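Local coordinates for protein Lon211 (Mycobacterium tuberculosis, PDB 6VBK) that probably helps an ATP-dependent Lon protease recognise and bind its protein substrates, forming the N-terminal domain of that enzyme, at residues B[136-147]-B[162-172]; B[21-30]-B[173-183]. One frame throughout, in Å; residues are numbered along the deposited sequence.

How the contacts relate
From the N terminus, the chain first passes through 21-30, the loop that leads from strand 9-19 into strand 29-33, and its partner 173-183 comes only after the remaining sheet strands and four helices, the last of them 168-173. Contact 2 therefore closes a long loop, with 142 residues between its segments, and ties the beta part of the domain to the helical part. Contact 1 closes a short, wholly C-terminal loop within that span, bringing 162-172 back against helix 133-153. Segment 173-183 follows directly on 162-172, so one run of chain serves both. The centres lie about 15 Å apart, and Y142 packs on S175 and V146 on Y180 where the two contacts meet.

Contact 1: residues B[136-147]-B[162-172]; sequences QELAKEYKGLVS and VQQIDDPSTLA
L171 presents its branch point to the edge of the Y142 ring: CG lies near the ring plane, 3.6 Å from Y142 CD2, and the two side chains run past each other in opposite directions. Y142 reaches this position with CG anti to the backbone N (chi1 177°), and Y142 OH ends 2.7 Å from a water that also makes a weak bond to L171 O. L171 CD2 fits between A139 and K143, 3.7 Å from A139 CB and equally far from K143 CG, while still touching Y142 CD2. One turn back, P168 lays its CB against A139 CB at 3.9 Å, while Q136, bent at chi2, brings OE1 over P168 CG.

This is a helix-helix packing in the C-terminal helical bundle of the Lon N domain: the axes of 136-147 and 168-172 approach to 9.8 Å and diverge by 34°. The loop ahead of 168-172, which turns at V162 to I165, is gripped by K143. The K143 chain is extended beyond CG, which carries NZ across to I165 O at 2.9 Å, arriving 50° out of the carbonyl plane; a second bond, to Q163 O, is weak. D167 caps the start of the shorter helix by accepting from T170 N. Farther along, V146 CG1 meets V162 CG1 at 3.8 Å.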
# COMPACT_ATOMS: atom_id res chain seq x y z
N GLN B 136 23.57 17.12 4.20
CA GLN B 136 23.72 18.49 4.69
C GLN B 136 24.89 19.19 4.01
O GLN B 136 24.81 20.38 3.70
CB GLN B 136 23.89 18.49 6.21
CG GLN B 136 22.78 17.80 6.98
CD GLN B 136 21.55 18.68 7.16
OE1 GLN B 136 20.68 18.74 6.30
NE2 GLN B 136 21.48 19.35 8.30
N GLU B 137 26.00 18.47 3.79
CA GLU B 137 27.14 19.06 3.11
C GLU B 137 26.86 19.29 1.63
O GLU B 137 27.39 20.24 1.04
CB GLU B 137 28.38 18.17 3.27
CG GLU B 137 28.99 18.19 4.66
CD GLU B 137 28.63 16.98 5.50
OE1 GLU B 137 28.08 17.16 6.60
OE2 GLU B 137 28.89 15.84 5.04
N LEU B 138 26.05 18.43 1.01
CA LEU B 138 25.65 18.66 -0.38
C LEU B 138 24.80 19.92 -0.50
O LEU B 138 24.91 20.66 -1.48
CB LEU B 138 24.90 17.45 -0.91
CG LEU B 138 25.59 16.09 -0.81
CD1 LEU B 138 24.63 14.98 -1.18
CD2 LEU B 138 26.81 16.06 -1.71
N ALA B 139 23.94 20.17 0.50
CA ALA B 139 23.09 21.35 0.46
C ALA B 139 23.90 22.63 0.63
O ALA B 139 23.64 23.62 -0.06
CB ALA B 139 22.01 21.25 1.55
N LYS B 140 24.88 22.62 1.53
CA LYS B 140 25.71 23.80 1.73
C LYS B 140 26.51 24.13 0.48
O LYS B 140 26.64 25.30 0.10
CB LYS B 140 26.65 23.58 2.92
CG LYS B 140 27.40 24.82 3.37
CD LYS B 140 28.34 24.50 4.52
CE LYS B 140 28.86 25.76 5.19
NZ LYS B 140 29.74 25.45 6.35
N GLU B 141 27.06 23.11 -0.19
CA GLU B 141 27.79 23.33 -1.43
C GLU B 141 26.85 23.79 -2.54
O GLU B 141 27.20 24.68 -3.33
CB GLU B 141 28.53 22.06 -1.84
CG GLU B 141 29.04 22.08 -3.27
CD GLU B 141 29.92 20.88 -3.59
OE1 GLU B 141 30.41 20.23 -2.65
OE2 GLU B 141 30.11 20.59 -4.79
N TYR B 142 25.65 23.21 -2.62
CA TYR B 142 24.73 23.56 -3.69
C TYR B 142 24.20 24.98 -3.54
O TYR B 142 23.89 25.63 -4.55
CB TYR B 142 23.57 22.56 -3.74
CG TYR B 142 22.53 22.90 -4.77
CD1 TYR B 142 22.87 23.01 -6.12
CD2 TYR B 142 21.20 23.11 -4.41
CE1 TYR B 142 21.92 23.32 -7.07
CE2 TYR B 142 20.25 23.42 -5.36
CZ TYR B 142 20.61 23.52 -6.69
OH TYR B 142 19.66 23.83 -7.63
N LYS B 143 24.08 25.48 -2.31
CA LYS B 143 23.59 26.84 -2.11
C LYS B 143 24.55 27.86 -2.72
O LYS B 143 24.11 28.85 -3.32
CB LYS B 143 23.38 27.12 -0.63
CG LYS B 143 22.15 26.46 -0.04
CD LYS B 143 22.00 26.77 1.44
CE LYS B 143 20.77 26.11 2.02
NZ LYS B 143 20.62 26.37 3.47
N GLY B 144 25.85 27.63 -2.58
CA GLY B 144 26.82 28.54 -3.17
C GLY B 144 26.75 28.59 -4.69
O GLY B 144 26.99 29.64 -5.29
N LEU B 145 26.41 27.46 -5.31
CA LEU B 145 26.31 27.43 -6.77
C LEU B 145 25.07 28.18 -7.25
O LEU B 145 25.16 29.01 -8.16
CB LEU B 145 26.28 25.98 -7.26
CG LEU B 145 27.39 25.06 -6.75
CD1 LEU B 145 27.25 23.66 -7.33
CD2 LEU B 145 28.76 25.63 -7.09
N VAL B 146 23.91 27.89 -6.65
CA VAL B 146 22.68 28.54 -7.09
C VAL B 146 22.69 30.02 -6.71
O VAL B 146 22.05 30.84 -7.38
CB VAL B 146 21.46 27.81 -6.51
CG1 VAL B 146 21.43 27.91 -4.99
CG2 VAL B 146 20.17 28.34 -7.12
N SER B 147 23.40 30.39 -5.65
CA SER B 147 23.48 31.80 -5.27
C SER B 147 24.20 32.62 -6.33
O SER B 147 23.79 33.74 -6.65
CB SER B 147 24.17 31.95 -3.91
OG SER B 147 23.39 31.39 -2.87
N VAL B 162 16.43 31.22 -0.69
CA VAL B 162 17.02 29.95 -1.13
C VAL B 162 18.16 29.53 -0.20
O VAL B 162 18.27 28.36 0.17
CB VAL B 162 17.48 30.05 -2.59
CG1 VAL B 162 18.32 28.84 -2.97
CG2 VAL B 162 16.27 30.16 -3.52
N GLN B 163 19.01 30.48 0.19
CA GLN B 163 20.12 30.13 1.08
C GLN B 163 19.69 29.99 2.53
O GLN B 163 20.54 29.73 3.39
CB GLN B 163 21.24 31.17 0.95
CG GLN B 163 20.86 32.58 1.33
CD GLN B 163 21.89 33.59 0.87
OE1 GLN B 163 22.70 33.31 -0.02
NE2 GLN B 163 21.87 34.78 1.46
N GLN B 164 18.40 30.15 2.83
CA GLN B 164 17.86 29.87 4.15
C GLN B 164 17.08 28.56 4.21
O GLN B 164 16.60 28.18 5.28
CB GLN B 164 16.95 31.02 4.62
CG GLN B 164 17.68 32.33 4.86
CD GLN B 164 18.74 32.21 5.94
OE1 GLN B 164 18.51 31.58 6.98
NE2 GLN B 164 19.90 32.81 5.70
N ILE B 165 16.96 27.86 3.08
CA ILE B 165 16.20 26.61 3.02
C ILE B 165 16.98 25.53 3.77
O ILE B 165 18.06 25.12 3.33
CB ILE B 165 15.91 26.20 1.57
CG1 ILE B 165 15.03 27.24 0.89
CG2 ILE B 165 15.26 24.82 1.53
CD1 ILE B 165 14.72 26.93 -0.56
N ASP B 166 16.45 25.08 4.90
CA ASP B 166 17.17 24.14 5.75
C ASP B 166 17.11 22.72 5.20
O ASP B 166 18.09 21.97 5.30
CB ASP B 166 16.61 24.18 7.17
CG ASP B 166 16.60 25.58 7.75
OD1 ASP B 166 17.69 26.13 8.02
OD2 ASP B 166 15.50 26.15 7.91
N ASP B 167 15.98 22.33 4.62
CA ASP B 167 15.79 20.96 4.16
C ASP B 167 16.48 20.76 2.82
O ASP B 167 16.13 21.44 1.84
CB ASP B 167 14.31 20.64 4.04
CG ASP B 167 14.05 19.20 3.69
OD1 ASP B 167 14.47 18.32 4.47
OD2 ASP B 167 13.44 18.94 2.63
N PRO B 168 17.44 19.84 2.72
CA PRO B 168 18.13 19.63 1.43
C PRO B 168 17.21 19.13 0.33
O PRO B 168 17.46 19.41 -0.85
CB PRO B 168 19.21 18.60 1.77
CG PRO B 168 19.40 18.72 3.25
CD PRO B 168 18.05 19.05 3.80
N SER B 169 16.15 18.39 0.67
CA SER B 169 15.23 17.90 -0.35
C SER B 169 14.45 19.05 -0.98
O SER B 169 14.32 19.12 -2.21
CB SER B 169 14.28 16.87 0.25
OG SER B 169 13.43 16.32 -0.74
N THR B 170 13.94 19.96 -0.15
CA THR B 170 13.24 21.13 -0.68
C THR B 170 14.17 22.01 -1.49
O THR B 170 13.77 22.58 -2.52
CB THR B 170 12.61 21.92 0.47
OG1 THR B 170 11.79 21.06 1.26
CG2 THR B 170 11.77 23.07 -0.07
N LEU B 171 15.43 22.14 -1.05
CA LEU B 171 16.40 22.93 -1.79
C LEU B 171 16.66 22.35 -3.17
O LEU B 171 16.75 23.09 -4.16
CB LEU B 171 17.71 23.01 -1.00
CG LEU B 171 18.91 23.63 -1.71
CD1 LEU B 171 18.67 25.11 -2.01
CD2 LEU B 171 20.18 23.44 -0.88
N ALA B 172 16.78 21.02 -3.27
CA ALA B 172 17.03 20.40 -4.57
C ALA B 172 15.82 20.52 -5.48
O ALA B 172 15.96 20.79 -6.68
CB ALA B 172 17.43 18.94 -4.38
O HOH W 1 17.39 25.10 -6.78

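Contact 2: residues B[21-30]-B[173-183]; sequences DGVVLPGMVV and DNSGYAPYLTD
M28 lays its terminal methyl over the Y177 ring: CE stands 3.9 Å from the ring centroid and 2° off the normal, a CH-pi contact centred on the face. M28 SD is farther out, 4.8 Å from the centroid of the Y177 ring and above its face, in a Met-aromatic contact, and a bend at chi3 (59°) turns the methyl back over the ring. M28 CG completes the overlap, 3.6 Å from Y177 CE2. At the ring's edge, near its plane, lies V29 O, to which Y177 OH donates a 2.7 Å hydrogen bond, arriving above the carbonyl plane.

G176 meets the methionine with backbone alone: G176 CA is 3.6 Å from M28 SD, and G176 C is equally close to M28 CE. Beside it, L25 rests on the 173-176 backbone, with CD1 3.3 Å from D173 O. L25 and M28 are brought together by the type II turn L25-M28, closed by the M28 N to L25 O bond; G27 occupies a position whose backbone angles call for glycine. L25 N also makes a weak bond to M28 SD. At the far end D183 OD2 accepts from G22 N at 2.8 Å, with the donor above the carboxylate plane.

D173 packs its CB against P26 O, while its carboxylate turns to R105 in a salt bridge. That arginine belongs to strand 96-112, which also pairs with the turn through G102 and with V30 through V100. K186 of helix 183-191 bonds G176 O. L25 touches R105 as well as V189 and L190 of helix 183-191, and V23 touches P70 at the end of strand 65-70 as well as K186 and I187, which places 21-30 where the sheet meets the helices.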
# COMPACT_ATOMS: atom_id res chain seq x y z
N ASP B 21 4.66 20.52 -21.05
CA ASP B 21 5.96 21.21 -20.84
C ASP B 21 6.09 21.64 -19.38
O ASP B 21 5.11 22.18 -18.83
CB ASP B 21 6.14 22.37 -21.82
CG ASP B 21 6.85 21.96 -23.10
OD1 ASP B 21 7.55 20.93 -23.08
OD2 ASP B 21 6.70 22.68 -24.11
N GLY B 22 7.26 21.41 -18.79
CA GLY B 22 7.54 21.79 -17.39
C GLY B 22 7.27 20.63 -16.44
O GLY B 22 6.32 19.87 -16.70
N VAL B 23 8.02 20.57 -15.35
CA VAL B 23 7.86 19.49 -14.34
C VAL B 23 7.58 20.14 -12.98
O VAL B 23 8.35 21.03 -12.58
CB VAL B 23 9.12 18.61 -14.28
CG1 VAL B 23 9.11 17.69 -13.07
CG2 VAL B 23 9.31 17.81 -15.56
N VAL B 24 6.52 19.69 -12.31
CA VAL B 24 6.18 20.24 -10.96
C VAL B 24 6.80 19.32 -9.91
O VAL B 24 6.39 18.15 -9.82
CB VAL B 24 4.66 20.37 -10.78
CG1 VAL B 24 4.31 20.92 -9.40
CG2 VAL B 24 4.04 21.23 -11.86
N LEU B 25 7.78 19.84 -9.16
CA LEU B 25 8.43 19.06 -8.12
C LEU B 25 7.80 19.35 -6.77
O LEU B 25 7.12 20.37 -6.59
CB LEU B 25 9.93 19.40 -8.08
CG LEU B 25 10.72 19.06 -9.35
CD1 LEU B 25 12.17 19.48 -9.21
CD2 LEU B 25 10.62 17.57 -9.66
N PRO B 26 7.97 18.45 -5.80
CA PRO B 26 7.45 18.73 -4.45
C PRO B 26 8.03 20.02 -3.89
O PRO B 26 9.22 20.30 -4.02
CB PRO B 26 7.91 17.51 -3.64
CG PRO B 26 8.02 16.42 -4.65
CD PRO B 26 8.50 17.08 -5.91
N GLY B 27 7.16 20.82 -3.28
CA GLY B 27 7.54 22.11 -2.76
C GLY B 27 7.29 23.28 -3.68
O GLY B 27 7.44 24.43 -3.25
N MET B 28 6.93 23.03 -4.94
CA MET B 28 6.68 24.10 -5.90
C MET B 28 5.20 24.43 -5.95
O MET B 28 4.34 23.60 -5.66
CB MET B 28 7.16 23.70 -7.30
CG MET B 28 8.67 23.49 -7.42
SD MET B 28 9.15 22.84 -9.04
CE MET B 28 8.52 24.11 -10.14
N VAL B 29 4.90 25.67 -6.33
CA VAL B 29 3.53 26.13 -6.55
C VAL B 29 3.49 26.86 -7.88
O VAL B 29 4.27 27.79 -8.11
CB VAL B 29 3.03 27.02 -5.40
CG1 VAL B 29 4.04 28.12 -5.06
CG2 VAL B 29 1.67 27.62 -5.74
N VAL B 30 2.61 26.42 -8.77
CA VAL B 30 2.59 26.91 -10.15
C VAL B 30 1.15 27.08 -10.61
O VAL B 30 0.23 26.48 -10.04
CB VAL B 30 3.34 25.96 -11.11
CG1 VAL B 30 4.83 25.96 -10.82
CG2 VAL B 30 2.77 24.56 -11.02
N ASP B 173 14.62 20.34 -4.93
CA ASP B 173 13.40 20.40 -5.72
C ASP B 173 13.05 21.82 -6.17
O ASP B 173 12.21 21.97 -7.06
CB ASP B 173 12.23 19.80 -4.94
CG ASP B 173 12.31 18.28 -4.88
OD1 ASP B 173 12.92 17.68 -5.79
OD2 ASP B 173 11.76 17.70 -3.92
N ASN B 174 13.67 22.84 -5.58
CA ASN B 174 13.43 24.21 -6.04
C ASN B 174 14.05 24.47 -7.40
O ASN B 174 13.75 25.50 -8.02
CB ASN B 174 13.96 25.21 -5.01
CG ASN B 174 13.39 26.61 -5.21
OD1 ASN B 174 14.02 27.47 -5.83
ND2 ASN B 174 12.19 26.84 -4.68
N SER B 175 14.90 23.56 -7.90
CA SER B 175 15.48 23.69 -9.23
C SER B 175 14.44 23.58 -10.34
O SER B 175 14.76 23.90 -11.49
CB SER B 175 16.56 22.63 -9.43
OG SER B 175 16.05 21.33 -9.22
N GLY B 176 13.22 23.15 -10.02
CA GLY B 176 12.16 23.11 -11.02
C GLY B 176 11.78 24.48 -11.55
O GLY B 176 11.19 24.57 -12.64
N TYR B 177 12.09 25.54 -10.81
CA TYR B 177 11.87 26.90 -11.29
C TYR B 177 12.99 27.41 -12.18
O TYR B 177 12.83 28.47 -12.80
CB TYR B 177 11.70 27.86 -10.11
CG TYR B 177 10.39 27.74 -9.36
CD1 TYR B 177 9.21 28.21 -9.91
CD2 TYR B 177 10.35 27.17 -8.09
CE1 TYR B 177 8.01 28.11 -9.23
CE2 TYR B 177 9.15 27.07 -7.40
CZ TYR B 177 7.99 27.54 -7.97
OH TYR B 177 6.80 27.44 -7.29
N ALA B 178 14.10 26.69 -12.27
CA ALA B 178 15.27 27.19 -12.97
C ALA B 178 15.07 27.09 -14.48
O ALA B 178 14.80 26.00 -14.99
CB ALA B 178 16.51 26.40 -12.56
N PRO B 179 15.18 28.20 -15.22
CA PRO B 179 15.10 28.09 -16.68
C PRO B 179 16.31 27.42 -17.29
O PRO B 179 16.21 26.87 -18.40
CB PRO B 179 14.97 29.55 -17.13
CG PRO B 179 15.61 30.34 -16.03
CD PRO B 179 15.32 29.59 -14.76
N TYR B 180 17.46 27.43 -16.61
CA TYR B 180 18.68 26.88 -17.16
C TYR B 180 18.75 25.36 -17.06
O TYR B 180 19.79 24.78 -17.38
CB TYR B 180 19.90 27.50 -16.46
CG TYR B 180 19.89 27.41 -14.96
CD1 TYR B 180 20.35 26.28 -14.30
CD2 TYR B 180 19.42 28.47 -14.19
CE1 TYR B 180 20.35 26.20 -12.92
CE2 TYR B 180 19.41 28.40 -12.81
CZ TYR B 180 19.87 27.26 -12.18
OH TYR B 180 19.87 27.19 -10.81
N LEU B 181 17.67 24.71 -16.63
CA LEU B 181 17.60 23.25 -16.58
C LEU B 181 16.51 22.77 -17.52
O LEU B 181 15.45 23.40 -17.64
CB LEU B 181 17.33 22.76 -15.15
CG LEU B 181 18.52 22.73 -14.19
CD1 LEU B 181 18.09 22.24 -12.82
CD2 LEU B 181 19.63 21.85 -14.75
N THR B 182 16.78 21.66 -18.20
CA THR B 182 15.83 21.09 -19.14
C THR B 182 14.88 20.13 -18.42
O THR B 182 15.15 19.66 -17.31
CB THR B 182 16.55 20.35 -20.26
OG1 THR B 182 17.10 19.13 -19.76
CG2 THR B 182 17.67 21.21 -20.82
N ASP B 183 13.76 19.84 -19.08
CA ASP B 183 12.75 18.98 -18.47
C ASP B 183 13.24 17.55 -18.31
O ASP B 183 12.88 16.88 -17.34
CB ASP B 183 11.46 19.01 -19.30
CG ASP B 183 10.94 20.42 -19.50
OD1 ASP B 183 11.73 21.38 -19.32
OD2 ASP B 183 9.75 20.58 -19.83